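Local coordinates for protein enoyl-CoA hydratase/isomerase (Mycobacterium avium, PDB 3P5M) that probably acts on the double bond of enoyl-CoA thioesters, adding water across it or shifting its position, as related crotonase-family hydratases and isomerases do, at residues B[111-116]-B[141-146]; B[117-120]-B[124-127]; B[55-60]-B[185-190]. All coordinates share one frame; numbering follows the deposited sequence. Where two conformers were deposited one is given.

Contact 1: B[111-116]-B[141-146]; sequences ALACDL and SALLPL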
ATOM      1  N   ALA B 111     -23.096  -2.877  11.848  1.00  9.63           N
ATOM      2  CA  ALA B 111     -22.594  -2.185  10.657  1.00  9.88           C
ATOM      3  C   ALA B 111     -22.260  -3.247   9.611  1.00 10.42           C
ATOM      4  O   ALA B 111     -22.664  -3.148   8.455  1.00 10.56           O
ATOM      5  CB  ALA B 111     -21.353  -1.384  11.007  1.00 10.08           C
ATOM      6  N   LEU B 112     -21.563  -4.296  10.026  1.00 10.79           N
ATOM      7  CA  LEU B 112     -21.069  -5.306   9.061  1.00 12.21           C
ATOM      8  C   LEU B 112     -22.140  -6.250   8.506  1.00 12.11           C
ATOM      9  O   LEU B 112     -21.957  -6.875   7.454  1.00 15.05           O
ATOM     10  CB  LEU B 112     -19.886  -6.079   9.645  1.00 11.99           C
ATOM     11  CG  LEU B 112     -18.712  -5.225  10.120  1.00 13.85           C
ATOM     12  CD1 LEU B 112     -17.516  -6.094  10.469  1.00 14.20           C
ATOM     13  CD2 LEU B 112     -18.294  -4.194   9.054  1.00 16.50           C
ATOM     14  N   ALA B 113     -23.285  -6.328   9.155  1.00 11.30           N
ATOM     15  CA  ALA B 113     -24.419  -7.037   8.572  1.00 10.29           C
ATOM     16  C   ALA B 113     -24.994  -6.299   7.339  1.00 10.12           C
ATOM     17  O   ALA B 113     -25.618  -6.916   6.465  1.00  8.71           O
ATOM     18  CB  ALA B 113     -25.504  -7.252   9.624  1.00 10.09           C
ATOM     19  N   CYS B 114     -24.751  -4.993   7.247  1.00  9.74           N
ATOM     20  CA  CYS B 114     -25.319  -4.197   6.157  1.00 10.57           C
ATOM     21  C   CYS B 114     -24.664  -4.512   4.813  1.00 10.42           C
ATOM     22  O   CYS B 114     -23.542  -5.010   4.753  1.00  8.51           O
ATOM     23  CB  CYS B 114     -25.216  -2.701   6.472  1.00 11.06           C
ATOM     24  SG  CYS B 114     -26.076  -2.273   7.990  1.00 11.27           S
ATOM     25  N   ASP B 115     -25.375  -4.219   3.739  1.00  9.59           N
ATOM     26  CA  ASP B 115     -24.837  -4.424   2.389  1.00 10.09           C
ATOM     27  C   ASP B 115     -23.684  -3.519   1.993  1.00  9.66           C
ATOM     28  O   ASP B 115     -22.786  -3.949   1.312  1.00 10.57           O
ATOM     29  CB  ASP B 115     -25.966  -4.320   1.388  1.00  9.91           C
ATOM     30  CG  ASP B 115     -27.087  -5.233   1.762  1.00 11.21           C
ATOM     31  OD1 ASP B 115     -26.822  -6.451   1.723  1.00 11.47           O
ATOM     32  OD2 ASP B 115     -28.167  -4.745   2.125  1.00 11.45           O
ATOM     33  N   LEU B 116     -23.721  -2.271   2.420  1.00  9.41           N
ATOM     34  CA  LEU B 116     -22.651  -1.322   2.151  1.00  8.71           C
ATOM     35  C   LEU B 116     -22.436  -0.596   3.446  1.00  8.63           C
ATOM     36  O   LEU B 116     -23.390  -0.405   4.195  1.00 10.26           O
ATOM     37  CB  LEU B 116     -23.085  -0.338   1.062  1.00  8.29           C
ATOM     38  CG  LEU B 116     -23.497  -0.926  -0.295  1.00  9.42           C
ATOM     39  CD1 LEU B 116     -24.113   0.149  -1.161  1.00  9.55           C
ATOM     40  CD2 LEU B 116     -22.290  -1.604  -1.012  1.00  8.30           C
ATOM     41  N   SER B 141     -18.810 -13.595  14.516  1.00  9.72           N
ATOM     42  CA  SER B 141     -17.785 -14.639  14.268  1.00 10.85           C
ATOM     43  C   SER B 141     -17.950 -15.263  12.886  1.00 10.99           C
ATOM     44  O   SER B 141     -16.989 -15.733  12.312  1.00 12.17           O
ATOM     45  CB  SER B 141     -17.800 -15.741  15.334  1.00  9.86           C
ATOM     46  OG  SER B 141     -17.785 -15.178  16.637  1.00 10.54           O
ATOM     47  N   ALA B 142     -19.172 -15.267  12.365  1.00 11.14           N
ATOM     48  CA  ALA B 142     -19.431 -15.748  10.997  1.00 10.76           C
ATOM     49  C   ALA B 142     -19.296 -14.641   9.979  1.00 10.42           C
ATOM     50  O   ALA B 142     -18.858 -14.914   8.861  1.00 11.09           O
ATOM     51  CB  ALA B 142     -20.832 -16.365  10.892  1.00 10.99           C
ATOM     52  N   LEU B 143     -19.645 -13.402  10.337  1.00  9.51           N
ATOM     53  CA  LEU B 143     -19.564 -12.285   9.374  1.00  8.99           C
ATOM     54  C   LEU B 143     -18.127 -11.913   9.040  1.00  8.30           C
ATOM     55  O   LEU B 143     -17.744 -11.888   7.883  1.00  8.21           O
ATOM     56  CB  LEU B 143     -20.275 -11.012   9.881  1.00  9.21           C
ATOM     57  CG  LEU B 143     -21.794 -11.061  10.142  1.00  9.38           C
ATOM     58  CD1 LEU B 143     -22.253  -9.820  10.883  1.00 12.37           C
ATOM     59  CD2 LEU B 143     -22.502 -11.149   8.804  1.00  8.11           C
ATOM     60  N   LEU B 144     -17.339 -11.637  10.061  1.00  7.99           N
ATOM     61  CA  LEU B 144     -15.956 -11.191   9.869  1.00  8.16           C
ATOM     62  C   LEU B 144     -15.021 -12.069   8.982  1.00  8.04           C
ATOM     63  O   LEU B 144     -14.321 -11.538   8.103  1.00  8.64           O
ATOM     64  CB  LEU B 144     -15.344 -10.821  11.235  1.00  8.09           C
ATOM     65  CG  LEU B 144     -15.716  -9.437  11.811  1.00  9.86           C
ATOM     66  CD1 LEU B 144     -15.455  -9.306  13.321  1.00 10.67           C
ATOM     67  CD2 LEU B 144     -14.868  -8.394  11.110  1.00  8.84           C
ATOM     68  N   PRO B 145     -15.008 -13.399   9.162  1.00  8.52           N
ATOM     69  CA  PRO B 145     -14.060 -14.146   8.310  1.00  8.07           C
ATOM     70  C   PRO B 145     -14.317 -14.047   6.790  1.00  8.71           C
ATOM     71  O   PRO B 145     -13.365 -14.114   5.996  1.00  8.65           O
ATOM     72  CB  PRO B 145     -14.244 -15.599   8.776  1.00  8.14           C
ATOM     73  CG  PRO B 145     -14.692 -15.508  10.197  1.00  9.12           C
ATOM     74  CD  PRO B 145     -15.627 -14.273  10.195  1.00  9.57           C
ATOM     75  N   LEU B 146     -15.580 -13.884   6.390  1.00  9.11           N
ATOM     76  CA  LEU B 146     -15.919 -13.733   4.967  1.00 10.62           C
ATOM     77  C   LEU B 146     -15.694 -12.290   4.518  1.00 10.16           C
ATOM     78  O   LEU B 146     -15.989 -11.935   3.391  1.00 10.11           O
ATOM     79  CB  LEU B 146     -17.379 -14.208   4.698  1.00 11.40           C
ATOM     80  CG  LEU B 146     -17.583 -15.733   4.561  1.00 14.65           C
ATOM     81  CD1 LEU B 146     -16.861 -16.246   3.325  1.00 17.51           C
ATOM     82  CD2 LEU B 146     -17.081 -16.510   5.811  1.00 17.90           C
TER

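Contact 2: B[117-120]-B[124-127]; sequences VVAA and YFQL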
ATOM      1  N   VAL B 117     -21.191  -0.231   3.739  1.00  8.72           N
ATOM      2  CA  VAL B 117     -20.860   0.568   4.938  1.00  8.17           C
ATOM      3  C   VAL B 117     -20.050   1.755   4.450  1.00  8.21           C
ATOM      4  O   VAL B 117     -19.075   1.575   3.717  1.00  9.17           O
ATOM      5  CB  VAL B 117     -20.013  -0.234   5.959  1.00  8.10           C
ATOM      6  CG1 VAL B 117     -19.513   0.679   7.117  1.00  8.14           C
ATOM      7  CG2 VAL B 117     -20.835  -1.451   6.498  1.00  8.08           C
ATOM      8  N   VAL B 118     -20.474   2.955   4.832  1.00  8.29           N
ATOM      9  CA  VAL B 118     -19.770   4.195   4.488  1.00  8.36           C
ATOM     10  C   VAL B 118     -19.201   4.751   5.792  1.00  8.37           C
ATOM     11  O   VAL B 118     -19.944   5.182   6.695  1.00  8.44           O
ATOM     12  CB  VAL B 118     -20.714   5.241   3.789  1.00  8.48           C
ATOM     13  CG1 VAL B 118     -19.920   6.486   3.398  1.00  8.55           C
ATOM     14  CG2 VAL B 118     -21.419   4.652   2.519  1.00  8.48           C
ATOM     15  N   ALA B 119     -17.890   4.681   5.909  1.00  8.33           N
ATOM     16  CA  ALA B 119     -17.227   4.956   7.172  1.00  8.34           C
ATOM     17  C   ALA B 119     -16.582   6.338   7.142  1.00  8.43           C
ATOM     18  O   ALA B 119     -15.890   6.683   6.174  1.00  8.44           O
ATOM     19  CB  ALA B 119     -16.163   3.856   7.474  1.00  8.25           C
ATOM     20  N   ALA B 120     -16.840   7.118   8.199  1.00  8.52           N
ATOM     21  CA  ALA B 120     -16.193   8.416   8.409  1.00  8.63           C
ATOM     22  C   ALA B 120     -14.734   8.183   8.753  1.00  8.59           C
ATOM     23  O   ALA B 120     -14.409   7.120   9.361  1.00  9.86           O
ATOM     24  CB  ALA B 120     -16.916   9.171   9.548  1.00  8.89           C
ATOM     25  N   TYR B 124     -14.151   3.787  13.693  1.00  8.45           N
ATOM     26  CA  TYR B 124     -13.415   2.534  13.931  1.00  8.77           C
ATOM     27  C   TYR B 124     -14.321   1.378  14.349  1.00  9.10           C
ATOM     28  O   TYR B 124     -15.469   1.578  14.797  1.00  8.82           O
ATOM     29  CB  TYR B 124     -12.315   2.727  14.987  1.00  8.46           C
ATOM     30  CG  TYR B 124     -12.810   3.101  16.353  1.00  8.59           C
ATOM     31  CD1 TYR B 124     -13.047   2.117  17.321  1.00  9.58           C
ATOM     32  CD2 TYR B 124     -13.035   4.433  16.698  1.00  8.70           C
ATOM     33  CE1 TYR B 124     -13.469   2.447  18.597  1.00 11.54           C
ATOM     34  CE2 TYR B 124     -13.467   4.787  17.996  1.00 10.96           C
ATOM     35  CZ  TYR B 124     -13.671   3.789  18.921  1.00 11.60           C
ATOM     36  OH  TYR B 124     -14.079   4.104  20.169  1.00 17.54           O
ATOM     37  N   PHE B 125     -13.760   0.176  14.234  1.00 10.09           N
ATOM     38  CA  PHE B 125     -14.485  -1.089  14.382  1.00 10.27           C
ATOM     39  C   PHE B 125     -13.690  -1.892  15.384  1.00 11.21           C
ATOM     40  O   PHE B 125     -12.455  -1.999  15.286  1.00 11.78           O
ATOM     41  CB  PHE B 125     -14.569  -1.776  13.018  1.00 10.77           C
ATOM     42  CG  PHE B 125     -15.272  -0.941  11.974  1.00 10.12           C
ATOM     43  CD1 PHE B 125     -16.642  -1.111  11.720  1.00  9.55           C
ATOM     44  CD2 PHE B 125     -14.597   0.044  11.299  1.00 10.37           C
ATOM     45  CE1 PHE B 125     -17.301  -0.316  10.791  1.00  9.62           C
ATOM     46  CE2 PHE B 125     -15.231   0.847  10.377  1.00  8.83           C
ATOM     47  CZ  PHE B 125     -16.593   0.667  10.108  1.00 11.38           C
ATOM     48  N   GLN B 126     -14.371  -2.425  16.394  1.00 10.66           N
ATOM     49  CA  GLN B 126     -13.639  -3.020  17.480  1.00 10.90           C
ATOM     50  C   GLN B 126     -14.493  -4.060  18.204  1.00 10.96           C
ATOM     51  O   GLN B 126     -15.636  -3.792  18.552  1.00 11.33           O
ATOM     52  CB  GLN B 126     -13.236  -1.937  18.484  1.00  9.94           C
ATOM     53  CG  GLN B 126     -12.377  -2.455  19.660  1.00 10.07           C
ATOM     54  CD  GLN B 126     -12.245  -1.424  20.808  1.00 13.46           C
ATOM     55  OE1 GLN B 126     -13.072  -0.534  20.935  1.00 10.60           O
ATOM     56  NE2 GLN B 126     -11.200  -1.556  21.629  1.00 11.05           N
ATOM     57  N   LEU B 127     -13.907  -5.229  18.428  1.00 10.85           N
ATOM     58  CA  LEU B 127     -14.546  -6.280  19.243  1.00 11.87           C
ATOM     59  C   LEU B 127     -13.994  -6.137  20.665  1.00 12.90           C
ATOM     60  O   LEU B 127     -13.063  -6.849  21.076  1.00 12.11           O
ATOM     61  CB  LEU B 127     -14.269  -7.664  18.650  1.00 10.67           C
ATOM     62  CG  LEU B 127     -14.716  -7.908  17.204  1.00  9.10           C
ATOM     63  CD1 LEU B 127     -14.380  -9.347  16.734  1.00  8.32           C
ATOM     64  CD2 LEU B 127     -16.215  -7.627  17.029  1.00 12.46           C
TER

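Contact 3: B[55-60]-B[185-190]; sequences LLTGAG and SVLTDV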
ATOM      1  N   LEU B  55     -31.197   3.318   5.487  1.00 15.06           N
ATOM      2  CA  LEU B  55     -29.974   3.928   5.995  1.00 14.41           C
ATOM      3  C   LEU B  55     -29.959   3.727   7.482  1.00 14.91           C
ATOM      4  O   LEU B  55     -30.942   4.041   8.164  1.00 16.51           O
ATOM      5  CB  LEU B  55     -29.929   5.435   5.696  1.00 14.96           C
ATOM      6  CG  LEU B  55     -28.799   6.268   6.344  1.00 13.30           C
ATOM      7  CD1 LEU B  55     -27.385   5.828   5.931  1.00 12.90           C
ATOM      8  CD2 LEU B  55     -28.983   7.743   6.126  1.00 15.92           C
ATOM      9  N   LEU B  56     -28.847   3.206   7.980  1.00 14.22           N
ATOM     10  CA  LEU B  56     -28.620   2.988   9.394  1.00 14.23           C
ATOM     11  C   LEU B  56     -27.516   3.897   9.915  1.00 13.60           C
ATOM     12  O   LEU B  56     -26.394   3.839   9.444  1.00 12.97           O
ATOM     13  CB  LEU B  56     -28.193   1.536   9.609  1.00 14.68           C
ATOM     14  CG  LEU B  56     -28.304   0.951  10.997  1.00 17.02           C
ATOM     15  CD1 LEU B  56     -29.728   1.167  11.500  1.00 18.46           C
ATOM     16  CD2 LEU B  56     -27.950  -0.560  10.967  1.00 17.63           C
ATOM     17  N   THR B  57     -27.836   4.738  10.889  1.00 14.30           N
ATOM     18  CA  THR B  57     -26.849   5.649  11.461  1.00 15.39           C
ATOM     19  C   THR B  57     -27.066   5.761  12.968  1.00 15.88           C
ATOM     20  O   THR B  57     -28.052   5.238  13.505  1.00 17.07           O
ATOM     21  CB  THR B  57     -26.948   7.114  10.905  1.00 15.31           C
ATOM     22  OG1 THR B  57     -28.263   7.652  11.141  1.00 15.84           O
ATOM     23  CG2 THR B  57     -26.567   7.203   9.417  1.00 14.87           C
ATOM     24  N   GLY B  58     -26.176   6.495  13.623  1.00 14.31           N
ATOM     25  CA  GLY B  58     -26.293   6.739  15.036  1.00 15.53           C
ATOM     26  C   GLY B  58     -26.212   8.205  15.397  1.00 16.34           C
ATOM     27  O   GLY B  58     -25.288   8.927  14.943  1.00 15.57           O
ATOM     28  N   ALA B  59     -27.152   8.642  16.233  1.00 17.19           N
ATOM     29  CA  ALA B  59     -27.126  10.020  16.763  1.00 18.88           C
ATOM     30  C   ALA B  59     -25.940  10.226  17.736  1.00 19.13           C
ATOM     31  O   ALA B  59     -25.489   9.272  18.383  1.00 19.53           O
ATOM     32  CB  ALA B  59     -28.490  10.382  17.433  1.00 19.02           C
ATOM     33  N   GLY B  60     -25.394  11.437  17.807  1.00 19.49           N
ATOM     34  CA  GLY B  60     -24.332  11.727  18.802  1.00 19.27           C
ATOM     35  C   GLY B  60     -22.916  11.359  18.371  1.00 18.98           C
ATOM     36  O   GLY B  60     -22.615  11.325  17.188  1.00 19.93           O
ATOM     37  N   SER B 185     -21.333  13.996   2.447  1.00 15.56           N
ATOM     38  CA  SER B 185     -21.614  14.168   1.028  0.70 16.29           C
ATOM     39  C   SER B 185     -21.508  12.840   0.293  1.00 16.08           C
ATOM     40  O   SER B 185     -22.352  12.531  -0.568  1.00 16.29           O
ATOM     41  CB  SER B 185     -20.655  15.185   0.414  0.70 16.87           C
ATOM     42  OG  SER B 185     -20.660  15.060  -0.995  0.70 19.30           O
ATOM     43  N   VAL B 186     -20.498  12.044   0.655  1.00 14.34           N
ATOM     44  CA  VAL B 186     -20.320  10.713   0.057  1.00 13.75           C
ATOM     45  C   VAL B 186     -21.467   9.775   0.441  1.00 13.76           C
ATOM     46  O   VAL B 186     -22.058   9.166  -0.421  1.00 13.90           O
ATOM     47  CB  VAL B 186     -18.940  10.090   0.348  1.00 12.77           C
ATOM     48  CG1 VAL B 186     -18.877   8.650  -0.134  1.00 13.86           C
ATOM     49  CG2 VAL B 186     -17.876  10.883  -0.392  1.00 12.22           C
ATOM     50  N   LEU B 187     -21.814   9.756   1.714  1.00 12.98           N
ATOM     51  CA  LEU B 187     -22.954   9.046   2.214  1.00 12.92           C
ATOM     52  C   LEU B 187     -24.231   9.404   1.419  1.00 12.40           C
ATOM     53  O   LEU B 187     -24.938   8.506   0.937  1.00 10.71           O
ATOM     54  CB  LEU B 187     -23.123   9.302   3.720  1.00 13.61           C
ATOM     55  CG  LEU B 187     -24.256   8.493   4.383  1.00 16.35           C
ATOM     56  CD1 LEU B 187     -24.055   7.008   4.211  1.00 16.04           C
ATOM     57  CD2 LEU B 187     -24.487   8.850   5.851  1.00 13.94           C
ATOM     58  N   THR B 188     -24.461  10.714   1.242  1.00 13.03           N
ATOM     59  CA  THR B 188     -25.601  11.210   0.451  1.00 13.56           C
ATOM     60  C   THR B 188     -25.516  10.672  -0.976  1.00 13.42           C
ATOM     61  O   THR B 188     -26.518  10.173  -1.508  1.00 12.97           O
ATOM     62  CB  THR B 188     -25.678  12.769   0.419  1.00 13.81           C
ATOM     63  OG1 THR B 188     -25.788  13.259   1.753  1.00 15.51           O
ATOM     64  CG2 THR B 188     -26.867  13.246  -0.408  1.00 13.60           C
ATOM     65  N   ASP B 189     -24.331  10.763  -1.584  1.00 13.57           N
ATOM     66  CA  ASP B 189     -24.166  10.290  -2.960  1.00 13.56           C
ATOM     67  C   ASP B 189     -24.541   8.832  -3.074  1.00 13.20           C
ATOM     68  O   ASP B 189     -25.330   8.481  -3.935  1.00 13.04           O
ATOM     69  CB  ASP B 189     -22.750  10.481  -3.457  1.00 14.19           C
ATOM     70  CG  ASP B 189     -22.408  11.942  -3.751  1.00 18.59           C
ATOM     71  OD1 ASP B 189     -23.274  12.834  -3.643  1.00 22.68           O
ATOM     72  OD2 ASP B 189     -21.232  12.209  -4.092  1.00 23.45           O
ATOM     73  N   VAL B 190     -23.988   7.989  -2.193  1.00 12.11           N
ATOM     74  CA  VAL B 190     -24.249   6.540  -2.229  1.00 11.87           C
ATOM     75  C   VAL B 190     -25.747   6.231  -1.943  1.00 12.35           C
ATOM     76  O   VAL B 190     -26.368   5.428  -2.626  1.00 11.43           O
ATOM     77  CB  VAL B 190     -23.276   5.810  -1.244  1.00 11.95           C
ATOM     78  CG1 VAL B 190     -23.711   4.344  -0.937  1.00 12.66           C
ATOM     79  CG2 VAL B 190     -21.851   5.842  -1.802  1.00 10.19           C
TER

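Contact 1: B[111-116]-B[141-146]
In the core of the crotonase fold, the last turn of helix 106-113 packs on Leu143 and Leu144, in the region that joins helices 140-143 and 145-148. Leu112 and Ala113 are the touching residues on the other side. All four are buried, and the contact is made by apolar side chains and the backbone of the helix end. Leu112 and Leu143 both point across, and their CA atoms, 7.1 Å apart, are the nearest pair of the two segments. Their side chains nevertheless do not pair. Leu112 CG sits beside its own backbone N, anti to the carbonyl carbon (chi1 -55°). This carries CD1 to the isobutyl end of Leu144, where it lies 3.6 Å from Leu144 CD2. Leu112 CD1 is also 4.0 Å from Leu144 CG, so one methyl rests on the branch point and one arm of its partner. The CB of Leu144 does not point straight across; the end of its side chain comes nearer, bringing CD2 to Leu112. Leu143 CD1 lies against the peptide between Leu112 and Ala113. It is 4.3 Å from Leu112 C and 4.0 Å from Ala113 N, with Ala113 CB also 4.3 Å away. There the chain turns, and Cys114 N bonds to Ala111 O at 3.0 Å. No hydrogen bond joins the two segments.

Other subunits come close. Arg150 of a second subunit donates from NH2 to Leu112 O and also packs on Leu143, which places this corner of the core at a subunit interface. Within the chain, Leu112 rests on Met173 and Ile174, while Leu144 rests on Thr153 and Met156 of helix 150-159. Beyond Ala113, the chain enters strand 116-119 beside strand 95-99.

Contact 2: B[117-120]-B[124-127]
Strands 116-119 and 124-126 belong to different sheets, and no hydrogen bond joins the two segments; their nearest CA atoms, of Ala119 and Tyr124, are 8.1 Å apart. The contact bridges the larger mixed sheet of the crotonase fold and the small three-stranded sheet 102-104, 124-126, 163-164. Side chains span the separation. Val117 and Ala119 alternate with Val118 along their strand, and both point at the second sheet, while Val118 points the other way. Phe125 answers from across, its CB directed at them. With CG anti to the carbonyl carbon (chi1 -59°), the ring extends toward the first strand and leads with CZ. Val117 and Phe125 approach from opposite directions. Nearby, Val99 of strand 95-99 and Ala103 of strand 102-104 also pack on the Phe125 side chain, and Ile174 lies against Val117 and Ala119. All three touching residues are buried, and CZ meets apolar carbon on both Val117 and Ala119. Ala119 CB meets the edge of the ring, close to its plane, at 4.2 Å from Phe125 CZ. The Val117 methyl CG1 comes in obliquely and is also 4.2 Å from Phe125 CZ.

Contact 3: B[55-60]-B[185-190]
Leu55 and Leu187 point at each other across the space between strand 53-58 and helix 183-195, and their side chains cross obliquely. This is helix-on-sheet packing of the crotonase fold, with helix 183-195 lying on the main mixed sheet. In both leucines CG is anti to the backbone N and beside the carbonyl carbon, with chi1 171° in Leu55 and -175° in Leu187. The terminal methyl groups meet between strand and helix. The CA atoms of the two residues are the nearest pair, 9.5 Å apart, and the side chains span that distance. Leu55 presents its CD1 methyl to both arms of the other leucine. Leu55 CD1 is 3.9 Å from Leu187 CD1 and 4.2 Å from Leu187 CD2, so it rests against the forked end of that side chain. The CD2 arm of the fork also serves Thr57, two residues along the strand and on the same side of it. Thr57 turns its methyl to the helix, and Thr57 CG2 lies 4.4 Å from Leu187 CD2. This is a looser contact than the leucine pair. One helix residue thus covers two alternate residues of the strand. Thr188, next in the helix, points away, and its OG1 bonds back to Glu184 O within the same helix.

The strand side is fixed by its sheet. Leu55 shares backbone hydrogen bonds with Leu17 and Ile19 of strand 16-21, while Leu56 bonds to Ile96 and Gly98 of strand 95-99. The helix packs on one face of this sheet, across a layer of aliphatic side chains. No other chain touches these segments. With no hydrogen bond or salt bridge between them, strand and helix are joined here by methyl packing alone, which has little directional constraint.

How the contacts relate
Contacts 2 and 3 lie on opposite faces of the main sheet, their centres about 13 Å apart. Val118, which points away from contact 2, reaches contact 3, with Val118 CB 3.8 Å from Leu187 CD1. Contacts 1 and 2 have centres about 11 Å apart and share a run of chain, since helix 106-113 leads into strand 116-119. They also touch directly: Leu144 CD1 lies 3.6 Å from Leu127 CD1, and Ala111 CB lies 4.2 Å from Phe125 CE1. Contacts 1 and 3, centres about 18 Å apart, meet where Cys114 SG is 3.9 Å from Leu56 CD2.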